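Long-range contacts in alginase (Pseudoalteromonas, PDB 4Q8K), which cleaves alginate as a polysaccharide lyase of family 18, probably by beta-elimination at the glycosidic bond: residues 185-190 with 342-347; 209-214 with 358-363; 272-277 with 303-308. All blocks are in the same frame, centred on the assembly; numbering follows the deposited sequence.

Contact 1: residues 185-190 with 342-347; sequences NGWRHE and SFKNCF. With SO4 (sulfate ion), chain D.
Trp187 and Phe343 both carry CG anti to the carbonyl carbon (chi1 -89° and -60°), and Phe347 takes the same first torsion one helical turn after Phe343. From CG onward the indole extends toward the helix, and the two phenyl rings slide past it in the opposite direction. Phe343 CB sits over one face of the indole, 4.1 Å from the centroid of its five-membered ring. The Phe343 ring then lies on the backbone of Gly186, whose CA is 4.0 Å from the ring centroid, almost on the normal. On the same side of the indole plane, Phe347 CD2 approaches obliquely to 3.7 Å from Trp187 CE3, with the two ring planes inclined at 44°. The far rim of the indole reaches the helix backbone, with CH2 3.5 Å from Lys344 CA, and NE1 is held by Ser340 OG. Lys344 NZ leads off to a salt bridge with Glu348. Farther along the strand, Arg188 NH1 donates to O3 of a sulfate at 2.9 Å and NH2 to O4 at 3.2 Å; Thr181 also binds this ion, which probably came from the crystallisation liquor. Helix 340-349, tied by the Cys334-Cys346 disulfide and crossing the strand nearly perpendicularly, thus packs on one sheet of the beta-sandwich (jelly-roll) fold characteristic of such alginate lyases.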
loop_
_atom_site.group_PDB
_atom_site.type_symbol
_atom_site.label_atom_id
_atom_site.label_comp_id
_atom_site.label_asym_id
_atom_site.label_seq_id
_atom_site.Cartn_x
_atom_site.Cartn_y
_atom_site.Cartn_z
ATOM N N ASN A 185 9.680 7.999 -1.072
ATOM C CA ASN A 185 9.148 9.303 -1.370
ATOM C C ASN A 185 8.060 9.633 -0.354
ATOM O O ASN A 185 6.990 10.059 -0.663
ATOM C CB ASN A 185 8.698 9.402 -2.851
ATOM C CG ASN A 185 8.447 8.033 -3.476
ATOM O OD1 ASN A 185 7.532 7.339 -3.067
ATOM N ND2 ASN A 185 9.362 7.583 -4.334
ATOM N N GLY A 186 8.382 9.391 0.894
ATOM C CA GLY A 186 7.446 9.658 1.962
ATOM C C GLY A 186 7.847 8.963 3.241
ATOM O O GLY A 186 9.030 8.714 3.482
ATOM N N TRP A 187 6.852 8.663 4.061
ATOM C CA TRP A 187 7.062 7.935 5.304
ATOM C C TRP A 187 6.238 6.672 5.229
ATOM O O TRP A 187 5.133 6.700 4.697
ATOM C CB TRP A 187 6.566 8.749 6.484
ATOM C CG TRP A 187 7.586 9.670 7.063
ATOM C CD1 TRP A 187 8.938 9.648 6.849
ATOM C CD2 TRP A 187 7.333 10.766 7.937
ATOM N NE1 TRP A 187 9.545 10.661 7.561
ATOM C CE2 TRP A 187 8.580 11.351 8.245
ATOM C CE3 TRP A 187 6.175 11.292 8.516
ATOM C CZ2 TRP A 187 8.693 12.459 9.078
ATOM C CZ3 TRP A 187 6.290 12.381 9.355
ATOM C CH2 TRP A 187 7.543 12.950 9.632
ATOM N N ARG A 188 6.753 5.571 5.766
ATOM C CA ARG A 188 5.986 4.327 5.742
ATOM C C ARG A 188 5.906 3.618 7.086
ATOM O O ARG A 188 6.749 3.807 7.977
ATOM C CB ARG A 188 6.521 3.357 4.680
ATOM C CG ARG A 188 7.753 2.581 5.130
ATOM C CD ARG A 188 8.381 1.809 3.991
ATOM N NE ARG A 188 8.777 2.681 2.891
ATOM C CZ ARG A 188 9.391 2.271 1.788
ATOM N NH1 ARG A 188 9.679 0.984 1.612
ATOM N NH2 ARG A 188 9.716 3.153 0.851
ATOM N N HIS A 189 4.872 2.794 7.206
ATOM C CA HIS A 189 4.724 1.844 8.297
ATOM C C HIS A 189 4.145 0.609 7.614
ATOM O O HIS A 189 2.986 0.619 7.208
ATOM C CB HIS A 189 3.756 2.373 9.332
ATOM C CG HIS A 189 3.968 1.806 10.700
ATOM N ND1 HIS A 189 3.086 2.014 11.732
ATOM C CD2 HIS A 189 4.963 1.031 11.197
ATOM C CE1 HIS A 189 3.534 1.404 12.822
ATOM N NE2 HIS A 189 4.670 0.805 12.523
ATOM N N GLU A 190 4.951 -0.441 7.474
ATOM C CA GLU A 190 4.680 -1.453 6.465
ATOM C C GLU A 190 5.332 -2.795 6.794
ATOM O O GLU A 190 6.388 -2.846 7.443
ATOM C CB GLU A 190 5.256 -0.919 5.157
ATOM C CG GLU A 190 5.014 -1.715 3.908
ATOM C CD GLU A 190 5.596 -0.995 2.709
ATOM O OE1 GLU A 190 6.830 -1.068 2.497
ATOM O OE2 GLU A 190 4.822 -0.336 1.994
ATOM N N SER A 342 12.859 16.357 5.524
ATOM C CA SER A 342 12.186 16.920 4.355
ATOM C C SER A 342 10.731 16.441 4.275
ATOM O O SER A 342 9.829 17.216 3.950
ATOM C CB SER A 342 12.938 16.638 3.051
ATOM O OG SER A 342 12.782 15.291 2.626
ATOM N N PHE A 343 10.496 15.171 4.591
ATOM C CA PHE A 343 9.138 14.636 4.537
ATOM C C PHE A 343 8.302 15.136 5.701
ATOM O O PHE A 343 7.111 15.407 5.564
ATOM C CB PHE A 343 9.164 13.099 4.474
ATOM C CG PHE A 343 9.881 12.572 3.270
ATOM C CD1 PHE A 343 9.559 13.037 2.002
ATOM C CD2 PHE A 343 10.908 11.650 3.403
ATOM C CE1 PHE A 343 10.223 12.580 0.888
ATOM C CE2 PHE A 343 11.581 11.189 2.297
ATOM C CZ PHE A 343 11.237 11.649 1.030
ATOM N N LYS A 344 8.942 15.271 6.835
ATOM C CA LYS A 344 8.327 15.938 7.937
ATOM C C LYS A 344 7.708 17.256 7.527
ATOM O O LYS A 344 6.602 17.521 7.821
ATOM C CB LYS A 344 9.359 16.217 9.013
ATOM C CG LYS A 344 8.742 16.816 10.237
ATOM C CD LYS A 344 9.771 17.187 11.286
ATOM C CE LYS A 344 9.069 17.670 12.518
ATOM N NZ LYS A 344 8.813 19.092 12.330
ATOM N N ASN A 345 8.497 18.088 6.906
ATOM C CA ASN A 345 8.055 19.413 6.493
ATOM C C ASN A 345 7.004 19.332 5.403
ATOM O O ASN A 345 6.034 20.083 5.415
ATOM C CB ASN A 345 9.230 20.260 6.020
ATOM C CG ASN A 345 10.138 20.683 7.165
ATOM O OD1 ASN A 345 9.796 20.523 8.334
ATOM N ND2 ASN A 345 11.299 21.219 6.830
ATOM N N CYS A 346 7.190 18.404 4.468
ATOM C CA CYS A 346 6.190 18.208 3.422
ATOM C C CYS A 346 4.812 17.886 3.999
ATOM O O CYS A 346 3.819 18.512 3.634
ATOM C CB CYS A 346 6.639 17.100 2.480
ATOM S SG CYS A 346 7.975 17.576 1.400
ATOM N N PHE A 347 4.743 16.909 4.900
ATOM C CA PHE A 347 3.454 16.502 5.445
ATOM C C PHE A 347 2.819 17.609 6.277
ATOM O O PHE A 347 1.598 17.748 6.306
ATOM C CB PHE A 347 3.552 15.171 6.202
ATOM C CG PHE A 347 3.856 14.001 5.305
ATOM C CD1 PHE A 347 3.083 13.766 4.176
ATOM C CD2 PHE A 347 4.930 13.157 5.570
ATOM C CE1 PHE A 347 3.365 12.697 3.337
ATOM C CE2 PHE A 347 5.218 12.094 4.744
ATOM C CZ PHE A 347 4.432 11.857 3.624
HETATM S S SO4 D . 11.952 1.325 -1.743
HETATM O O1 SO4 D . 13.330 0.914 -2.020
HETATM O O2 SO4 D . 11.147 1.106 -2.946
HETATM O O3 SO4 D . 11.443 0.544 -0.617
HETATM O O4 SO4 D . 11.932 2.741 -1.406
#

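Contact 2: residues 209-214 with 358-363; sequences EATVKV and TMTNVS
The methyl of Ala210 fits between two side chains of the partner strand: its CB is 4.1 Å from Met359 SD and equally 4.1 Å from Val362 CG2. Met359 can reach it because its chain stays extended beyond CG, while nearer its root Met359 CG lies 4.2 Å from Val212 CG2. Together these four side chains form an apolar patch. Ala210 lies at an irregularity of the pairing: Glu209 pairs with Ser363 and Thr211 with Thr360, so Ala210 alone faces both Asn361 and Val362. This shift by one residue defines a beta bulge, and Asn361 accommodates it with left-handed backbone angles (44°/54°). Six backbone hydrogen bonds, two in each of the pairs Glu209-Ser363, Thr211-Thr360 and Lys213-Thr358, fix the antiparallel register on both sides of the irregularity.

The side bearing Glu209, Thr211 and Lys213 is polar. Here Thr360 OG1 stands between its own backbone N and carbonyl carbon (chi1 51°) and is brought to 3.4 Å from Thr211 CB, so that a hydroxyl meets the branched base of the other threonine. One water is held by Thr211 O and Thr360 OG1, each at 2.8 Å; a second joins Thr211 OG1 to Asn361 O. At the end of the pairing, Ser363 OG rests 3.7 Å from Glu209 CB, and the Glu209 carboxylate continues to Asn286.

Strand 204-216 is flanked by strand 284-292 on its other side, and strand 355-368 by strand 169-172. Met359 and Val362 also touch Phe208, and Met359 reaches Phe172.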
loop_
_atom_site.group_PDB
_atom_site.type_symbol
_atom_site.label_atom_id
_atom_site.label_comp_id
_atom_site.label_asym_id
_atom_site.label_seq_id
_atom_site.Cartn_x
_atom_site.Cartn_y
_atom_site.Cartn_z
ATOM N N GLU A 209 -5.945 -10.867 2.290
ATOM C CA GLU A 209 -7.245 -10.267 2.514
ATOM C C GLU A 209 -7.234 -9.532 3.840
ATOM O O GLU A 209 -6.618 -9.990 4.802
ATOM C CB GLU A 209 -8.358 -11.320 2.498
ATOM C CG GLU A 209 -9.760 -10.718 2.585
ATOM C CD GLU A 209 -10.851 -11.642 2.068
ATOM O OE1 GLU A 209 -10.568 -12.826 1.783
ATOM O OE2 GLU A 209 -12.000 -11.169 1.937
ATOM N N ALA A 210 -7.905 -8.388 3.876
ATOM C CA ALA A 210 -8.016 -7.602 5.087
ATOM C C ALA A 210 -9.253 -6.715 5.041
ATOM O O ALA A 210 -9.707 -6.304 3.966
ATOM C CB ALA A 210 -6.765 -6.761 5.282
ATOM N N THR A 211 -9.817 -6.471 6.214
ATOM C CA THR A 211 -10.814 -5.438 6.419
ATOM C C THR A 211 -10.033 -4.170 6.771
ATOM O O THR A 211 -9.277 -4.139 7.756
ATOM C CB THR A 211 -11.765 -5.833 7.563
ATOM O OG1 THR A 211 -12.541 -6.967 7.158
ATOM C CG2 THR A 211 -12.699 -4.694 7.939
ATOM N N VAL A 212 -10.192 -3.140 5.945
ATOM C CA VAL A 212 -9.348 -1.958 6.028
ATOM C C VAL A 212 -10.133 -0.701 6.361
ATOM O O VAL A 212 -11.013 -0.289 5.604
ATOM C CB VAL A 212 -8.595 -1.706 4.689
ATOM C CG1 VAL A 212 -7.645 -0.515 4.831
ATOM C CG2 VAL A 212 -7.839 -2.939 4.241
ATOM N N LYS A 213 -9.794 -0.080 7.486
ATOM C CA LYS A 213 -10.373 1.214 7.840
ATOM C C LYS A 213 -9.316 2.288 7.621
ATOM O O LYS A 213 -8.157 2.106 7.986
ATOM C CB LYS A 213 -10.868 1.206 9.289
ATOM C CG LYS A 213 -11.447 2.527 9.778
ATOM C CD LYS A 213 -11.888 2.425 11.241
ATOM C CE LYS A 213 -12.327 3.781 11.788
ATOM N NZ LYS A 213 -12.840 3.715 13.191
ATOM N N VAL A 214 -9.700 3.398 7.002
ATOM C CA VAL A 214 -8.738 4.455 6.728
ATOM C C VAL A 214 -9.217 5.763 7.331
ATOM O O VAL A 214 -10.347 6.177 7.107
ATOM C CB VAL A 214 -8.493 4.637 5.207
ATOM C CG1 VAL A 214 -7.475 5.734 4.962
ATOM C CG2 VAL A 214 -8.022 3.326 4.565
ATOM N N THR A 358 -6.069 0.906 9.598
ATOM C CA THR A 358 -6.335 -0.154 10.563
ATOM C C THR A 358 -6.789 -1.402 9.820
ATOM O O THR A 358 -7.746 -1.355 9.055
ATOM C CB THR A 358 -7.432 0.258 11.559
ATOM O OG1 THR A 358 -7.029 1.443 12.256
ATOM C CG2 THR A 358 -7.682 -0.846 12.575
ATOM N N MET A 359 -6.099 -2.515 10.043
ATOM C CA MET A 359 -6.448 -3.744 9.348
ATOM C C MET A 359 -6.862 -4.833 10.320
ATOM O O MET A 359 -6.157 -5.111 11.284
ATOM C CB MET A 359 -5.278 -4.224 8.490
ATOM C CG MET A 359 -4.997 -3.334 7.314
ATOM S SD MET A 359 -3.841 -4.058 6.161
ATOM C CE MET A 359 -3.430 -2.634 5.153
ATOM N N THR A 360 -8.021 -5.429 10.053
ATOM C CA THR A 360 -8.578 -6.500 10.858
ATOM C C THR A 360 -8.994 -7.642 9.931
ATOM O O THR A 360 -8.951 -7.503 8.700
ATOM C CB THR A 360 -9.815 -6.023 11.636
ATOM O OG1 THR A 360 -10.726 -5.383 10.733
ATOM C CG2 THR A 360 -9.415 -5.034 12.747
ATOM N N ASN A 361 -9.400 -8.767 10.520
ATOM C CA ASN A 361 -9.764 -9.947 9.739
ATOM C C ASN A 361 -8.743 -10.185 8.640
ATOM O O ASN A 361 -9.087 -10.288 7.463
ATOM C CB ASN A 361 -11.143 -9.781 9.109
ATOM C CG ASN A 361 -12.226 -9.517 10.128
ATOM O OD1 ASN A 361 -13.136 -8.720 9.886
ATOM N ND2 ASN A 361 -12.135 -10.176 11.277
ATOM N N VAL A 362 -7.481 -10.258 9.030
ATOM C CA VAL A 362 -6.402 -10.367 8.072
ATOM C C VAL A 362 -6.047 -11.824 7.805
ATOM O O VAL A 362 -5.976 -12.631 8.730
ATOM C CB VAL A 362 -5.161 -9.633 8.588
ATOM C CG1 VAL A 362 -4.035 -9.693 7.569
ATOM C CG2 VAL A 362 -5.524 -8.189 8.917
ATOM N N SER A 363 -5.832 -12.157 6.538
ATOM C CA SER A 363 -5.270 -13.456 6.189
ATOM C C SER A 363 -4.212 -13.333 5.100
ATOM O O SER A 363 -4.251 -12.437 4.265
ATOM C CB SER A 363 -6.365 -14.452 5.790
ATOM O OG SER A 363 -7.104 -13.973 4.686
HETATM O O HOH W 1 -10.175 -2.750 10.043
HETATM O O HOH W 2 -11.324 -9.246 5.626
#

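Contact 3: residues 272-277 with 303-308; sequences EKFALG and NSFGIP
Phe274 and Phe305 face each other with their ring planes nearly parallel, only 7° apart, and their centroids 4.4 Å apart. The rings are slid so far across one another that they barely overlap, and each covers the root of the other side chain. The evidence is reciprocal: Phe274 CB lies 3.9 Å from the centroid of the Phe305 ring, and Phe305 CB 3.7 Å from that of Phe274, both over the ring face as CH-pi contacts. In both residues CG is anti to the backbone N (chi1 -161° and 177°), and both CB atoms point to the other strand. The packing is tight, with Phe274 CD2 3.3 Å from Phe305 CD1.

Glu272 addresses the same aromatic from another direction. Its side chain crosses that of Phe305 at about a right angle, and OE1 meets the ring edge in the ring plane, 3.9 Å from CZ. Glu272 also crosses Ile307 obliquely, its CD 3.8 Å from Ile307 CD1. At the other end, Leu276 CD2 comes to 3.6 Å from Asn303 O, its tip resting on the backbone of the facing strand.

The two backbones run roughly antiparallel but splay. They come close at one end, where CA of Leu276 is 5.6 Å from CA of Asn303, and diverge toward Glu272 and Ile307, where the side chains make the contact.

Strand 303-308 is the outermost strand of its seven-stranded sheet, hydrogen-bonded to strand 295-300. Strand 271-280 pairs with strand 257-265 of the other sheet, with a classic bulge where Leu276 and Gly277 both face Val260. The contact thus joins the margins of two sheets, and Leu264 of strand 257-265 touches both Phe305 and Ile307.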
loop_
_atom_site.group_PDB
_atom_site.type_symbol
_atom_site.label_atom_id
_atom_site.label_comp_id
_atom_site.label_asym_id
_atom_site.label_seq_id
_atom_site.Cartn_x
_atom_site.Cartn_y
_atom_site.Cartn_z
ATOM N N GLU A 272 -1.461 -0.374 -15.888
ATOM C CA GLU A 272 -2.884 -0.193 -16.120
ATOM C C GLU A 272 -3.534 0.156 -14.793
ATOM O O GLU A 272 -3.294 -0.510 -13.790
ATOM C CB GLU A 272 -3.492 -1.478 -16.702
ATOM C CG GLU A 272 -2.838 -1.891 -18.010
ATOM C CD GLU A 272 -3.476 -3.118 -18.666
ATOM O OE1 GLU A 272 -4.670 -3.408 -18.421
ATOM O OE2 GLU A 272 -2.762 -3.790 -19.438
ATOM N N LYS A 273 -4.342 1.208 -14.782
ATOM C CA LYS A 273 -5.006 1.636 -13.561
ATOM C C LYS A 273 -6.506 1.409 -13.624
ATOM O O LYS A 273 -7.098 1.387 -14.714
ATOM C CB LYS A 273 -4.690 3.100 -13.267
ATOM C CG LYS A 273 -5.397 4.108 -14.175
ATOM C CD LYS A 273 -4.758 5.486 -13.968
ATOM C CE LYS A 273 -5.713 6.636 -14.238
ATOM N NZ LYS A 273 -4.989 7.952 -14.140
ATOM N N PHE A 274 -7.108 1.219 -12.455
ATOM C CA PHE A 274 -8.510 0.838 -12.368
ATOM C C PHE A 274 -9.115 1.317 -11.063
ATOM O O PHE A 274 -8.599 1.020 -9.986
ATOM C CB PHE A 274 -8.628 -0.682 -12.453
ATOM C CG PHE A 274 -10.003 -1.170 -12.813
ATOM C CD1 PHE A 274 -10.963 -1.369 -11.835
ATOM C CD2 PHE A 274 -10.322 -1.462 -14.131
ATOM C CE1 PHE A 274 -12.231 -1.842 -12.168
ATOM C CE2 PHE A 274 -11.596 -1.932 -14.470
ATOM C CZ PHE A 274 -12.548 -2.123 -13.481
ATOM N N ALA A 275 -10.219 2.053 -11.156
ATOM C CA ALA A 275 -10.906 2.535 -9.966
ATOM C C ALA A 275 -11.752 1.443 -9.305
ATOM O O ALA A 275 -12.557 0.785 -9.966
ATOM C CB ALA A 275 -11.767 3.761 -10.296
ATOM N N LEU A 276 -11.571 1.275 -7.996
ATOM C CA LEU A 276 -12.316 0.268 -7.244
ATOM C C LEU A 276 -13.462 0.872 -6.441
ATOM O O LEU A 276 -14.528 0.290 -6.333
ATOM C CB LEU A 276 -11.359 -0.509 -6.326
ATOM C CG LEU A 276 -10.261 -1.220 -7.131
ATOM C CD1 LEU A 276 -9.118 -1.670 -6.228
ATOM C CD2 LEU A 276 -10.842 -2.394 -7.945
ATOM N N GLY A 277 -13.245 2.044 -5.860
ATOM C CA GLY A 277 -14.288 2.674 -5.077
ATOM C C GLY A 277 -13.858 4.019 -4.544
ATOM O O GLY A 277 -12.813 4.533 -4.932
ATOM N N ASN A 303 -15.832 -4.639 -6.405
ATOM C CA ASN A 303 -15.279 -4.470 -7.740
ATOM C C ASN A 303 -13.947 -5.179 -7.877
ATOM O O ASN A 303 -13.091 -5.078 -6.996
ATOM C CB ASN A 303 -15.087 -2.981 -8.063
ATOM C CG ASN A 303 -16.404 -2.247 -8.246
ATOM O OD1 ASN A 303 -16.590 -1.135 -7.736
ATOM N ND2 ASN A 303 -17.320 -2.858 -8.979
ATOM N N SER A 304 -13.768 -5.901 -8.979
ATOM C CA SER A 304 -12.523 -6.625 -9.215
ATOM C C SER A 304 -11.867 -6.232 -10.525
ATOM O O SER A 304 -12.544 -5.952 -11.516
ATOM C CB SER A 304 -12.751 -8.139 -9.220
ATOM O OG SER A 304 -13.397 -8.580 -8.045
ATOM N N PHE A 305 -10.540 -6.223 -10.510
ATOM C CA PHE A 305 -9.740 -6.036 -11.705
ATOM C C PHE A 305 -8.469 -6.861 -11.552
ATOM O O PHE A 305 -7.891 -6.916 -10.464
ATOM C CB PHE A 305 -9.401 -4.548 -11.891
ATOM C CG PHE A 305 -8.512 -4.268 -13.075
ATOM C CD1 PHE A 305 -8.981 -4.439 -14.364
ATOM C CD2 PHE A 305 -7.206 -3.832 -12.895
ATOM C CE1 PHE A 305 -8.166 -4.188 -15.455
ATOM C CE2 PHE A 305 -6.383 -3.577 -13.987
ATOM C CZ PHE A 305 -6.864 -3.743 -15.263
ATOM N N GLY A 306 -8.038 -7.491 -12.642
ATOM C CA GLY A 306 -6.811 -8.264 -12.652
ATOM C C GLY A 306 -6.278 -8.516 -14.049
ATOM O O GLY A 306 -7.060 -8.619 -14.997
ATOM N N ILE A 307 -4.953 -8.626 -14.164
ATOM C CA ILE A 307 -4.274 -8.951 -15.417
ATOM C C ILE A 307 -2.996 -9.741 -15.146
ATOM O O ILE A 307 -2.501 -9.766 -14.018
ATOM C CB ILE A 307 -3.839 -7.682 -16.191
ATOM C CG1 ILE A 307 -2.813 -6.892 -15.371
ATOM C CG2 ILE A 307 -5.045 -6.834 -16.582
ATOM C CD1 ILE A 307 -2.342 -5.638 -16.047
ATOM N N PRO A 308 -2.451 -10.388 -16.186
ATOM C CA PRO A 308 -1.094 -10.924 -16.041
ATOM C C PRO A 308 -0.141 -9.747 -15.886
ATOM O O PRO A 308 -0.327 -8.733 -16.552
ATOM C CB PRO A 308 -0.850 -11.640 -17.376
ATOM C CG PRO A 308 -2.237 -11.931 -17.923
ATOM C CD PRO A 308 -3.059 -10.745 -17.481
#

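The three contacts share one sandwich. Contact 1 sets helix 340-349 against the beginning of strand 186-193 in one sheet, contact 2 lies within the other, seven-stranded sheet, and contact 3 joins the margins of both. Contacts 1 and 3 are on opposite sides of the chain's centre, their own centres about 27 Å apart; contact 2 is about 23 Å from contact 1 and about 19 Å from contact 3, centre to centre. None touches another: nearest atoms are about 7 Å apart between contacts 1 and 2. The calcium ion, bound by Asp242, Asp250, Val252, Asn255 and Ile257, sits where the chain enters strand 257-265, the neighbour of the 272-277 strand. The sulfate belongs to contact 1.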